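Local atomic coordinates of arginine kinase (Anthopleura japonica, PDB entry 4RF6), a protein that catalyses the reversible transfer of a phosphoryl group from ATP to L-arginine, giving N(omega)-phospho-L-arginine and ADP. Residues L53-W58 / A76-S81; N107-P112 / S343-V348; R136-Y141 / K262-Q267; L153-K158 / V227-E232. All coordinates share one frame; numbering follows the deposited sequence.

Interaction 1 of 4, residues L53-W58 / A76-S81; sequences LGITLW and AGDEES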
loop_
_atom_site.group_PDB
_atom_site.type_symbol
_atom_site.label_atom_id
_atom_site.label_comp_id
_atom_site.label_asym_id
_atom_site.label_seq_id
_atom_site.Cartn_x
_atom_site.Cartn_y
_atom_site.Cartn_z
ATOM N N LEU A 53 -32.690 31.482 3.732
ATOM C CA LEU A 53 -31.399 31.879 3.173
ATOM C C LEU A 53 -31.556 32.442 1.764
ATOM O O LEU A 53 -30.573 32.820 1.122
ATOM C CB LEU A 53 -30.414 30.709 3.166
ATOM C CG LEU A 53 -30.135 30.029 4.503
ATOM C CD1 LEU A 53 -28.844 29.239 4.410
ATOM C CD2 LEU A 53 -30.064 31.025 5.645
ATOM N N GLY A 54 -32.797 32.495 1.287
ATOM C CA GLY A 54 -33.074 33.033 -0.032
ATOM C C GLY A 54 -32.898 31.998 -1.127
ATOM O O GLY A 54 -32.831 32.343 -2.309
ATOM N N ILE A 55 -32.832 30.727 -0.740
ATOM C CA ILE A 55 -32.637 29.654 -1.712
ATOM C C ILE A 55 -33.922 29.399 -2.502
ATOM O O ILE A 55 -34.987 29.173 -1.914
ATOM C CB ILE A 55 -32.162 28.350 -1.041
ATOM C CG1 ILE A 55 -30.914 28.611 -0.194
ATOM C CG2 ILE A 55 -31.860 27.291 -2.095
ATOM C CD1 ILE A 55 -29.763 29.223 -0.982
ATOM N N THR A 56 -33.820 29.443 -3.830
ATOM C CA THR A 56 -34.975 29.221 -4.698
ATOM C C THR A 56 -34.913 27.827 -5.307
ATOM O O THR A 56 -33.902 27.132 -5.190
ATOM C CB THR A 56 -35.040 30.254 -5.851
ATOM O OG1 THR A 56 -33.995 29.986 -6.796
ATOM C CG2 THR A 56 -34.888 31.667 -5.324
ATOM N N LEU A 57 -36.007 27.428 -5.952
ATOM C CA LEU A 57 -36.073 26.149 -6.641
ATOM C C LEU A 57 -35.034 26.126 -7.753
ATOM O O LEU A 57 -34.327 25.131 -7.937
ATOM C CB LEU A 57 -37.470 25.942 -7.227
ATOM C CG LEU A 57 -37.737 24.689 -8.061
ATOM C CD1 LEU A 57 -37.683 23.428 -7.208
ATOM C CD2 LEU A 57 -39.081 24.803 -8.755
ATOM N N TRP A 58 -34.943 27.232 -8.490
ATOM C CA TRP A 58 -33.966 27.348 -9.566
ATOM C C TRP A 58 -32.533 27.171 -9.074
ATOM O O TRP A 58 -31.718 26.543 -9.755
ATOM C CB TRP A 58 -34.118 28.679 -10.305
ATOM C CG TRP A 58 -34.623 28.488 -11.695
ATOM C CD1 TRP A 58 -35.858 28.826 -12.181
ATOM C CD2 TRP A 58 -33.918 27.881 -12.782
ATOM N NE1 TRP A 58 -35.953 28.479 -13.508
ATOM C CE2 TRP A 58 -34.776 27.893 -13.899
ATOM C CE3 TRP A 58 -32.640 27.333 -12.918
ATOM C CZ2 TRP A 58 -34.393 27.375 -15.141
ATOM C CZ3 TRP A 58 -32.263 26.821 -14.145
ATOM C CH2 TRP A 58 -33.132 26.848 -15.241
ATOM N N ALA A 76 -29.209 20.830 -2.527
ATOM C CA ALA A 76 -29.954 21.615 -1.540
ATOM C C ALA A 76 -29.077 22.723 -0.971
ATOM O O ALA A 76 -27.975 22.460 -0.485
ATOM C CB ALA A 76 -30.454 20.722 -0.431
ATOM N N GLY A 77 -29.562 23.959 -1.020
ATOM C CA GLY A 77 -28.776 25.081 -0.538
ATOM C C GLY A 77 -28.782 25.130 0.977
ATOM O O GLY A 77 -27.895 25.721 1.596
ATOM N N ASP A 78 -29.796 24.508 1.572
ATOM C CA ASP A 78 -29.921 24.449 3.023
ATOM C C ASP A 78 -30.878 23.338 3.421
ATOM O O ASP A 78 -31.485 22.698 2.556
ATOM C CB ASP A 78 -30.377 25.802 3.608
ATOM C CG ASP A 78 -31.661 26.325 2.975
ATOM O OD1 ASP A 78 -32.376 25.547 2.313
ATOM O OD2 ASP A 78 -31.964 27.528 3.148
ATOM N N GLU A 79 -31.011 23.113 4.726
ATOM C CA GLU A 79 -31.905 22.089 5.250
ATOM C C GLU A 79 -33.347 22.371 4.847
ATOM O O GLU A 79 -34.092 21.459 4.484
ATOM C CB GLU A 79 -31.803 22.037 6.774
ATOM C CG GLU A 79 -32.934 21.276 7.460
ATOM C CD GLU A 79 -32.646 21.013 8.929
ATOM O OE1 GLU A 79 -33.321 20.146 9.526
ATOM O OE2 GLU A 79 -31.742 21.673 9.481
ATOM N N GLU A 80 -33.731 23.643 4.913
ATOM C CA GLU A 80 -35.099 24.047 4.607
ATOM C C GLU A 80 -35.483 23.682 3.175
ATOM O O GLU A 80 -36.644 23.365 2.898
ATOM C CB GLU A 80 -35.278 25.549 4.839
ATOM C CG GLU A 80 -36.692 26.051 4.596
ATOM C CD GLU A 80 -36.837 27.542 4.836
ATOM O OE1 GLU A 80 -37.919 28.081 4.536
ATOM O OE2 GLU A 80 -35.874 28.173 5.322
ATOM N N SER A 81 -34.506 23.723 2.271
ATOM C CA SER A 81 -34.729 23.349 0.873
ATOM C C SER A 81 -35.351 21.956 0.737
ATOM O O SER A 81 -36.202 21.727 -0.125
ATOM C CB SER A 81 -33.417 23.410 0.084
ATOM O OG SER A 81 -32.977 24.739 -0.069
#

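Interaction 2 of 4, residues N107-P112 / S343-V348; sequences NSDMNP and SEVQCV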
loop_
_atom_site.group_PDB
_atom_site.type_symbol
_atom_site.label_atom_id
_atom_site.label_comp_id
_atom_site.label_asym_id
_atom_site.label_seq_id
_atom_site.Cartn_x
_atom_site.Cartn_y
_atom_site.Cartn_z
ATOM N N ASN A 107 -32.144 5.601 11.195
ATOM C CA ASN A 107 -31.397 5.584 12.447
ATOM C C ASN A 107 -29.886 5.642 12.236
ATOM O O ASN A 107 -29.323 4.840 11.492
ATOM C CB ASN A 107 -31.780 4.370 13.300
ATOM C CG ASN A 107 -33.226 4.413 13.753
ATOM O OD1 ASN A 107 -33.569 5.118 14.703
ATOM N ND2 ASN A 107 -34.083 3.665 13.070
ATOM N N SER A 108 -29.242 6.606 12.888
ATOM C CA SER A 108 -27.793 6.754 12.834
ATOM C C SER A 108 -27.153 5.954 13.960
ATOM O O SER A 108 -27.768 5.764 15.007
ATOM C CB SER A 108 -27.413 8.221 12.977
ATOM O OG SER A 108 -28.056 9.009 11.998
ATOM N N ASP A 109 -25.925 5.489 13.743
ATOM C CA ASP A 109 -25.184 4.769 14.774
ATOM C C ASP A 109 -23.693 4.838 14.477
ATOM O O ASP A 109 -23.183 4.141 13.593
ATOM C CB ASP A 109 -25.660 3.313 14.891
ATOM C CG ASP A 109 -24.986 2.559 16.030
ATOM O OD1 ASP A 109 -24.199 3.177 16.785
ATOM O OD2 ASP A 109 -25.253 1.344 16.169
ATOM N N MET A 110 -23.007 5.690 15.231
ATOM C CA MET A 110 -21.575 5.893 15.076
ATOM C C MET A 110 -20.803 5.365 16.284
ATOM O O MET A 110 -19.781 5.935 16.672
ATOM C CB MET A 110 -21.270 7.375 14.852
ATOM C CG MET A 110 -21.591 7.867 13.448
ATOM S SD MET A 110 -20.499 7.162 12.199
ATOM C CE MET A 110 -18.986 8.040 12.568
ATOM N N ASN A 111 -21.298 4.281 16.877
ATOM C CA ASN A 111 -20.581 3.597 17.948
ATOM C C ASN A 111 -19.853 2.377 17.397
ATOM O O ASN A 111 -20.469 1.334 17.164
ATOM C CB ASN A 111 -21.535 3.176 19.074
ATOM C CG ASN A 111 -20.800 2.703 20.318
ATOM O OD1 ASN A 111 -19.664 2.231 20.247
ATOM N ND2 ASN A 111 -21.450 2.827 21.468
ATOM N N PRO A 112 -18.529 2.502 17.208
ATOM C CA PRO A 112 -17.698 1.451 16.609
ATOM C C PRO A 112 -17.702 0.158 17.415
ATOM O O PRO A 112 -17.388 -0.892 16.863
ATOM C CB PRO A 112 -16.294 2.070 16.622
ATOM C CG PRO A 112 -16.332 3.075 17.717
ATOM C CD PRO A 112 -17.720 3.645 17.662
ATOM N N SER A 343 -27.861 1.998 9.512
ATOM C CA SER A 343 -26.944 2.838 10.267
ATOM C C SER A 343 -25.531 2.724 9.706
ATOM O O SER A 343 -25.250 1.841 8.891
ATOM C CB SER A 343 -26.950 2.441 11.741
ATOM O OG SER A 343 -26.397 1.150 11.920
ATOM N N GLU A 344 -24.650 3.623 10.136
ATOM C CA GLU A 344 -23.242 3.549 9.761
ATOM C C GLU A 344 -22.663 2.222 10.238
ATOM O O GLU A 344 -21.901 1.568 9.521
ATOM C CB GLU A 344 -22.462 4.710 10.373
ATOM C CG GLU A 344 -22.808 6.078 9.802
ATOM C CD GLU A 344 -24.051 6.680 10.426
ATOM O OE1 GLU A 344 -24.725 5.976 11.211
ATOM O OE2 GLU A 344 -24.349 7.857 10.126
ATOM N N VAL A 345 -23.040 1.829 11.451
ATOM C CA VAL A 345 -22.633 0.542 12.015
ATOM C C VAL A 345 -23.086 -0.617 11.132
ATOM O O VAL A 345 -22.314 -1.538 10.854
ATOM C CB VAL A 345 -23.180 0.359 13.447
ATOM C CG1 VAL A 345 -23.231 -1.121 13.836
ATOM C CG2 VAL A 345 -22.335 1.141 14.438
ATOM N N GLN A 346 -24.341 -0.566 10.694
ATOM C CA GLN A 346 -24.905 -1.619 9.854
ATOM C C GLN A 346 -24.226 -1.689 8.488
ATOM O O GLN A 346 -23.984 -2.778 7.954
ATOM C CB GLN A 346 -26.412 -1.425 9.687
ATOM C CG GLN A 346 -27.227 -1.857 10.896
ATOM C CD GLN A 346 -28.714 -1.591 10.732
ATOM O OE1 GLN A 346 -29.119 -0.565 10.182
ATOM N NE2 GLN A 346 -29.535 -2.520 11.210
ATOM N N CYS A 347 -23.922 -0.525 7.925
ATOM C CA CYS A 347 -23.206 -0.462 6.656
ATOM C C CYS A 347 -21.849 -1.162 6.760
ATOM O O CYS A 347 -21.498 -1.990 5.914
ATOM C CB CYS A 347 -23.028 0.996 6.214
ATOM S SG CYS A 347 -22.167 1.177 4.634
ATOM N N VAL A 348 -21.096 -0.835 7.807
ATOM C CA VAL A 348 -19.788 -1.450 8.040
ATOM C C VAL A 348 -19.891 -2.961 8.273
ATOM O O VAL A 348 -19.072 -3.736 7.766
ATOM C CB VAL A 348 -19.057 -0.779 9.225
ATOM C CG1 VAL A 348 -17.778 -1.508 9.550
ATOM C CG2 VAL A 348 -18.766 0.694 8.916
HETATM O O HOH W 1 -26.719 8.357 9.931
HETATM O O HOH W 2 -26.872 0.139 14.461
#

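Interaction 3 of 4, residues R136-Y141 / K262-Q267; sequences RSLKGY and KKLGFQ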
loop_
_atom_site.group_PDB
_atom_site.type_symbol
_atom_site.label_atom_id
_atom_site.label_comp_id
_atom_site.label_asym_id
_atom_site.label_seq_id
_atom_site.Cartn_x
_atom_site.Cartn_y
_atom_site.Cartn_z
ATOM N N ARG A 136 -20.519 15.326 6.292
ATOM C CA ARG A 136 -21.240 15.935 7.407
ATOM C C ARG A 136 -21.324 17.444 7.195
ATOM O O ARG A 136 -20.482 18.029 6.513
ATOM C CB ARG A 136 -20.537 15.638 8.740
ATOM C CG ARG A 136 -20.514 14.163 9.178
ATOM C CD ARG A 136 -21.899 13.686 9.597
ATOM N NE ARG A 136 -21.873 12.331 10.150
ATOM C CZ ARG A 136 -22.057 11.229 9.430
ATOM N NH1 ARG A 136 -22.277 11.315 8.122
ATOM N NH2 ARG A 136 -22.024 10.039 10.015
ATOM N N SER A 137 -22.343 18.070 7.773
ATOM C CA SER A 137 -22.449 19.521 7.761
ATOM C C SER A 137 -22.716 19.992 9.188
ATOM O O SER A 137 -23.411 19.312 9.948
ATOM C CB SER A 137 -23.562 19.978 6.814
ATOM O OG SER A 137 -23.318 19.551 5.487
ATOM N N LEU A 138 -22.152 21.141 9.556
ATOM C CA LEU A 138 -22.293 21.662 10.916
ATOM C C LEU A 138 -23.656 22.309 11.162
ATOM O O LEU A 138 -24.181 23.013 10.294
ATOM C CB LEU A 138 -21.198 22.684 11.232
ATOM C CG LEU A 138 -19.735 22.242 11.213
ATOM C CD1 LEU A 138 -18.844 23.368 11.719
ATOM C CD2 LEU A 138 -19.531 20.985 12.039
ATOM N N LYS A 139 -24.215 22.070 12.350
ATOM C CA LYS A 139 -25.431 22.750 12.793
ATOM C C LYS A 139 -25.285 24.260 12.705
ATOM O O LYS A 139 -24.213 24.801 12.982
ATOM C CB LYS A 139 -25.744 22.385 14.246
ATOM C CG LYS A 139 -26.340 21.013 14.430
ATOM C CD LYS A 139 -26.409 20.611 15.904
ATOM C CE LYS A 139 -27.131 19.273 16.075
ATOM N NZ LYS A 139 -26.655 18.509 17.267
ATOM N N GLY A 140 -26.363 24.939 12.322
ATOM C CA GLY A 140 -26.411 26.392 12.375
ATOM C C GLY A 140 -26.058 27.140 11.097
ATOM O O GLY A 140 -25.980 28.370 11.103
ATOM N N TYR A 141 -25.844 26.415 10.003
ATOM C CA TYR A 141 -25.467 27.048 8.739
ATOM C C TYR A 141 -26.242 26.473 7.553
ATOM O O TYR A 141 -26.880 25.425 7.661
ATOM C CB TYR A 141 -23.961 26.893 8.493
ATOM C CG TYR A 141 -23.093 27.297 9.663
ATOM C CD1 TYR A 141 -22.849 28.637 9.935
ATOM C CD2 TYR A 141 -22.521 26.339 10.497
ATOM C CE1 TYR A 141 -22.063 29.016 10.999
ATOM C CE2 TYR A 141 -21.727 26.711 11.567
ATOM C CZ TYR A 141 -21.506 28.054 11.808
ATOM O OH TYR A 141 -20.725 28.447 12.865
ATOM N N LYS A 262 -19.594 16.159 19.124
ATOM C CA LYS A 262 -19.663 16.635 20.505
ATOM C C LYS A 262 -19.459 18.150 20.613
ATOM O O LYS A 262 -20.274 18.855 21.211
ATOM C CB LYS A 262 -18.609 15.912 21.347
ATOM C CG LYS A 262 -18.458 16.449 22.761
ATOM C CD LYS A 262 -17.193 15.910 23.416
ATOM C CE LYS A 262 -17.387 15.718 24.910
ATOM N NZ LYS A 262 -16.188 15.103 25.545
ATOM N N LYS A 263 -18.376 18.642 20.020
ATOM C CA LYS A 263 -18.000 20.044 20.151
ATOM C C LYS A 263 -18.814 20.981 19.260
ATOM O O LYS A 263 -18.994 22.154 19.593
ATOM C CB LYS A 263 -16.508 20.220 19.858
ATOM C CG LYS A 263 -15.580 19.547 20.869
ATOM C CD LYS A 263 -15.696 20.206 22.246
ATOM C CE LYS A 263 -14.761 19.563 23.266
ATOM N NZ LYS A 263 -13.355 19.532 22.777
ATOM N N LEU A 264 -19.306 20.472 18.133
ATOM C CA LEU A 264 -19.904 21.347 17.123
ATOM C C LEU A 264 -21.356 21.039 16.747
ATOM O O LEU A 264 -22.143 21.961 16.519
ATOM C CB LEU A 264 -19.033 21.397 15.863
ATOM C CG LEU A 264 -17.634 21.984 16.050
ATOM C CD1 LEU A 264 -16.916 22.134 14.719
ATOM C CD2 LEU A 264 -17.718 23.320 16.761
ATOM N N GLY A 265 -21.712 19.761 16.659
ATOM C CA GLY A 265 -23.058 19.384 16.244
ATOM C C GLY A 265 -23.234 19.338 14.732
ATOM O O GLY A 265 -22.640 20.146 14.013
ATOM N N PHE A 266 -24.059 18.403 14.256
ATOM C CA PHE A 266 -24.248 18.156 12.825
ATOM C C PHE A 266 -25.694 18.386 12.384
ATOM O O PHE A 266 -26.615 18.181 13.168
ATOM C CB PHE A 266 -23.896 16.700 12.494
ATOM C CG PHE A 266 -22.438 16.370 12.628
ATOM C CD1 PHE A 266 -21.463 17.280 12.240
ATOM C CD2 PHE A 266 -22.043 15.137 13.131
ATOM C CE1 PHE A 266 -20.116 16.965 12.360
ATOM C CE2 PHE A 266 -20.702 14.816 13.253
ATOM C CZ PHE A 266 -19.740 15.730 12.869
ATOM N N GLN A 267 -25.896 18.784 11.129
ATOM C CA GLN A 267 -27.248 18.835 10.568
ATOM C C GLN A 267 -27.760 17.415 10.365
ATOM O O GLN A 267 -27.067 16.581 9.780
ATOM C CB GLN A 267 -27.270 19.611 9.252
ATOM C CG GLN A 267 -26.823 21.056 9.398
ATOM C CD GLN A 267 -26.913 21.835 8.103
ATOM O OE1 GLN A 267 -27.885 21.714 7.356
ATOM N NE2 GLN A 267 -25.898 22.642 7.829
HETATM O O HOH W 3 -24.967 16.612 8.097
HETATM O O HOH W 4 -22.094 23.962 14.421
HETATM O O HOH W 5 -25.661 15.951 15.799
HETATM O O HOH W 6 -28.792 24.080 6.558
#

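Interaction 4 of 4, residues L153-K158 / V227-E232; sequences LEIEKK and VWLNEE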
loop_
_atom_site.group_PDB
_atom_site.type_symbol
_atom_site.label_atom_id
_atom_site.label_comp_id
_atom_site.label_asym_id
_atom_site.label_seq_id
_atom_site.Cartn_x
_atom_site.Cartn_y
_atom_site.Cartn_z
ATOM N N LEU A 153 -16.189 30.754 6.660
ATOM C CA LEU A 153 -14.978 31.067 7.410
ATOM C C LEU A 153 -15.110 30.649 8.872
ATOM O O LEU A 153 -14.158 30.144 9.479
ATOM C CB LEU A 153 -14.668 32.562 7.292
ATOM C CG LEU A 153 -14.222 32.969 5.893
ATOM C CD1 LEU A 153 -14.247 34.475 5.712
ATOM C CD2 LEU A 153 -12.827 32.429 5.639
ATOM N N GLU A 154 -16.298 30.856 9.430
ATOM C CA GLU A 154 -16.578 30.467 10.807
ATOM C C GLU A 154 -16.545 28.947 10.947
ATOM O O GLU A 154 -16.097 28.410 11.962
ATOM C CB GLU A 154 -17.938 31.016 11.238
ATOM C CG GLU A 154 -18.298 30.757 12.690
ATOM C CD GLU A 154 -19.506 31.561 13.123
ATOM O OE1 GLU A 154 -19.443 32.808 13.064
ATOM O OE2 GLU A 154 -20.520 30.945 13.508
ATOM N N ILE A 155 -17.022 28.258 9.913
ATOM C CA ILE A 155 -16.998 26.796 9.883
ATOM C C ILE A 155 -15.559 26.279 9.858
ATOM O O ILE A 155 -15.201 25.413 10.652
ATOM C CB ILE A 155 -17.767 26.243 8.667
ATOM C CG1 ILE A 155 -19.276 26.379 8.870
ATOM C CG2 ILE A 155 -17.414 24.783 8.423
ATOM C CD1 ILE A 155 -20.084 26.246 7.578
ATOM N N GLU A 156 -14.748 26.808 8.944
ATOM C CA GLU A 156 -13.342 26.418 8.855
ATOM C C GLU A 156 -12.670 26.591 10.212
ATOM O O GLU A 156 -11.969 25.697 10.695
ATOM C CB GLU A 156 -12.598 27.262 7.815
ATOM C CG GLU A 156 -11.081 26.997 7.784
ATOM C CD GLU A 156 -10.308 28.002 6.941
ATOM O OE1 GLU A 156 -9.209 27.650 6.451
ATOM O OE2 GLU A 156 -10.791 29.145 6.778
ATOM N N LYS A 157 -12.912 27.743 10.828
ATOM C CA LYS A 157 -12.295 28.085 12.101
ATOM C C LYS A 157 -12.703 27.135 13.225
ATOM O O LYS A 157 -11.856 26.692 14.013
ATOM C CB LYS A 157 -12.639 29.527 12.482
ATOM C CG LYS A 157 -12.582 29.785 13.982
ATOM C CD LYS A 157 -12.591 31.274 14.289
ATOM C CE LYS A 157 -12.535 31.532 15.789
ATOM N NZ LYS A 157 -12.229 32.964 16.090
ATOM N N LYS A 158 -13.995 26.833 13.308
ATOM C CA LYS A 158 -14.499 25.926 14.333
ATOM C C LYS A 158 -13.956 24.521 14.131
ATOM O O LYS A 158 -13.549 23.865 15.089
ATOM C CB LYS A 158 -16.029 25.897 14.333
ATOM C CG LYS A 158 -16.651 26.999 15.175
ATOM C CD LYS A 158 -17.932 27.529 14.558
ATOM C CE LYS A 158 -19.169 26.845 15.109
ATOM N NZ LYS A 158 -20.283 27.836 15.265
ATOM N N VAL A 227 -9.311 14.867 6.085
ATOM C CA VAL A 227 -10.519 15.686 6.080
ATOM C C VAL A 227 -10.445 16.721 4.959
ATOM O O VAL A 227 -9.459 17.452 4.849
ATOM C CB VAL A 227 -10.727 16.426 7.423
ATOM C CG1 VAL A 227 -11.981 17.296 7.366
ATOM C CG2 VAL A 227 -10.805 15.442 8.594
ATOM N N TRP A 228 -11.476 16.769 4.120
ATOM C CA TRP A 228 -11.645 17.888 3.203
ATOM C C TRP A 228 -12.636 18.855 3.816
ATOM O O TRP A 228 -13.740 18.471 4.218
ATOM C CB TRP A 228 -12.123 17.428 1.830
ATOM C CG TRP A 228 -11.032 16.811 1.019
ATOM C CD1 TRP A 228 -9.730 16.618 1.402
ATOM C CD2 TRP A 228 -11.131 16.293 -0.315
ATOM N NE1 TRP A 228 -9.021 16.019 0.389
ATOM C CE2 TRP A 228 -9.864 15.807 -0.681
ATOM C CE3 TRP A 228 -12.183 16.194 -1.241
ATOM C CZ2 TRP A 228 -9.606 15.230 -1.931
ATOM C CZ3 TRP A 228 -11.927 15.621 -2.484
ATOM C CH2 TRP A 228 -10.653 15.147 -2.815
ATOM N N LEU A 229 -12.232 20.111 3.907
ATOM C CA LEU A 229 -13.031 21.109 4.602
ATOM C C LEU A 229 -13.673 22.042 3.587
ATOM O O LEU A 229 -12.970 22.677 2.795
ATOM C CB LEU A 229 -12.134 21.882 5.567
ATOM C CG LEU A 229 -12.719 22.840 6.594
ATOM C CD1 LEU A 229 -14.053 22.339 7.112
ATOM C CD2 LEU A 229 -11.730 23.017 7.749
ATOM N N ASN A 230 -15.006 22.095 3.595
ATOM C CA ASN A 230 -15.771 23.024 2.758
ATOM C C ASN A 230 -15.624 22.815 1.253
ATOM O O ASN A 230 -15.641 23.775 0.479
ATOM C CB ASN A 230 -15.456 24.483 3.127
ATOM C CG ASN A 230 -16.097 24.903 4.428
ATOM O OD1 ASN A 230 -17.206 24.481 4.747
ATOM N ND2 ASN A 230 -15.395 25.731 5.196
ATOM N N GLU A 231 -15.471 21.563 0.842
ATOM C CA GLU A 231 -15.527 21.234 -0.578
ATOM C C GLU A 231 -17.003 21.155 -1.000
ATOM O O GLU A 231 -17.662 22.188 -1.166
ATOM C CB GLU A 231 -14.783 19.923 -0.859
ATOM C CG GLU A 231 -14.558 19.606 -2.342
ATOM C CD GLU A 231 -15.219 18.303 -2.771
ATOM O OE1 GLU A 231 -15.221 18.004 -3.987
ATOM O OE2 GLU A 231 -15.736 17.581 -1.892
ATOM N N GLU A 232 -17.539 19.946 -1.139
ATOM C CA GLU A 232 -18.933 19.785 -1.551
ATOM C C GLU A 232 -19.879 19.842 -0.348
ATOM O O GLU A 232 -21.040 20.254 -0.467
ATOM C CB GLU A 232 -19.120 18.477 -2.323
ATOM C CG GLU A 232 -20.559 18.217 -2.753
ATOM C CD GLU A 232 -20.715 16.927 -3.528
ATOM O OE1 GLU A 232 -19.813 16.605 -4.328
ATOM O OE2 GLU A 232 -21.742 16.242 -3.337
#

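Interaction 1 of 4, residues L53-W58 / A76-S81
Asp78 OD1, on a residue packed against Leu53 and Ile55, is gripped by two donors of Ser81: the hydroxyl OG at 2.6 Å and the backbone N at 2.8 Å. Both meet it on the syn side of the carboxylate, from opposite faces of its plane. This is an N-cap, for Asp78 stands immediately before helix 79-84 in the N-terminal domain of the phosphagen kinase fold. Aspartate suits the place because its short side chain folds back over its own helix start; CG lies between the backbone N and the carbonyl carbon (chi1 54°), and a negative charge here would be welcomed by the helix dipole.

The other carboxylate oxygen, OD2, is hydrogen-bonded to Thr51 OG1 and faces two aliphatic neighbours, 3.4 Å from Leu53 CG and 3.7 Å from Ile55 CG1. Both hydrophobic chains slide past Asp78 in the opposite direction, so the contact across the segments is van der Waals packing with no hydrogen bond. Gly77 lies two residues beyond Tyr75, which by similarity belongs to the substrate-binding loop. Glycine suits position 77 because Ile55 lies directly against its backbone, with no side chain between them. The CG2 branch of Ile55 rests 4.1 Å from Gly77 CA and 3.4 Å from the same hydroxyl, Ser81 OG, that binds Asp78.

Interaction 2 of 4, residues N107-P112 / S343-V348
Asp109 N points almost straight at Glu344 OE1, 2.8 Å away with an N-H...O angle of 178°, and meets the oxygen nearly along its C-O axis. A weak return bond runs from Val345 N to Asp109 O at 3.2 Å. The packing is tight around these bonds. Met110, bent at chi2 and chi3, crosses Glu344 at about a right angle and puts SD 3.5 Å from Glu344 CG; a flexible thioether suits this place against the aliphatic part of a glutamate. Val345 CG2 sits 3.3 Å from Asn111 O and 3.4 Å from Asp109 OD2, its beta-branched methyl reaching both the Asn111 carbonyl and the Asp109 carboxylate.

The Asn107 side is looser: that residue is exposed and offers its carbonyl O to Ser343 CA in a CA-H...O contact. Water also enters the contact, donating to Asp109 OD2 at 2.6 Å and hydrogen-bonded to Ser343 OG, while His114 ND1 is a further partner of OD2. Glu344 OE2 forms a salt bridge with Arg136 NH2. The turn in the loop is an Asx turn, with Asn111 N donating to Asp109 OD1, and helix 344-370 starts with a capping box, in which Ser343 OG accepts from Gln346 N and Gln346 OE1 accepts from Ser343 N.

Interaction 3 of 4, residues R136-Y141 / K262-Q267
Arg136 lays its aliphatic chain across one face of Phe266, beside a single antiparallel beta bridge between Leu138 and Phe266 that ties the end of strand 127-136 to the exit of helix 246-264 in the catalytic domain. From its root, Arg136 CB lies 3.9 Å from Phe266 CE1, and CG passes over the CZ-CE2 side of the ring. CD makes a CH-pi contact, 4.0 Å from the ring centroid and 18° off the normal. NE runs past the rim at CD2 and CE2, and the guanidinium plane stands 80° from the ring. The tip moves on to polar partners, NH1 to Thr284 O and NH2 to a carboxylate. A long chain with a charged end suits this place, since its methylenes can cover an aromatic face while the guanidinium still reaches that carboxylate.

Leu138 CD2 approaches the edge of the same ring, and CD1 meets Leu264 CD1 at 3.8 Å. The backbones are joined by Gln267 N to Ser137 O (2.8 Å) and Lys139 N to Gly265 O (3.0 Å). Gly265 has positive phi after the helix, and Lys139 CD lies 3.6 Å from its CA with no side chain intervening, so glycine fits twice over. A type II turn runs from Leu138 to Tyr141, and Gln267, extended beyond CG, braces it: NE2 donates to Leu138 O at 3.0 Å, the oxygen lying close to the amide plane of Gln267.

Interaction 4 of 4, residues L153-K158 / V227-E232
Helix 149-163 packs against the end of strand 225-229 of the antiparallel sheet in the catalytic domain, Glu156 and Ile155 on the helix meeting Leu229 and Asn230. Leu229 and Asn230 share the strand side almost equally. On Leu229, CG stands anti to the backbone N (chi1 -170°), and methyl CD2 comes 3.9 Å from Glu156 CA and 4.0 Å from Glu156 CG. The two side chains cross at about a right angle, so the leucine touches the aliphatic root of the glutamate, whose carboxylate leads away to a hydrogen bond between OE1 and Tyr174 OH. Glutamate thus serves as hydrocarbon at its base and as polar partner at its tip.

Ile155 sends CG2 to 4.4 Å from Leu229 CD1 and 3.7 Å from Asn230 OD1, its chain crossing that of Asn230 obliquely. Asn230 has left-handed backbone angles (phi 64°), a conformation that asparagine tolerates more readily than most residues, and here it turns the chain out of the strand. Its ND2 lies 4.0 Å from Glu156 N but bonds elsewhere, to Gly214 O and, weakly, to Arg152 O. Glu232, two residues further on, binds substrate by similarity. With no hydrogen bond or salt bridge crossing between the segments, the contact relies on dispersion and shape, while Asn230 ND2 and Glu156 OE1 bond to neighbouring parts of the fold.

How the interactions relate
Interaction 3 touches each of the other three. Its Arg136 NH2 lies 3.2 Å from Glu344 OE2 of interaction 2 in a salt bridge, and its Tyr141 OH lies 2.6 Å from Glu154 OE2 and 2.5 Å from Lys158 NZ of interaction 4, probably hydrogen-bonded to both. The centres of interactions 3 and 4 are about 11 Å apart, and 4 is nested within the chain loop that 3 closes, itself nested within that of 2. Interaction 1, in the N-terminal domain, touches 3 where Glu79 CB packs 4.0 Å from Gln267 OE1. Towards the presumed active site, Gly77 lies about 11 Å from the side chain of Cys278, a substrate ligand by similarity; the side chains of Arg136 and Arg236, a predicted ATP ligand, are about 8 Å apart.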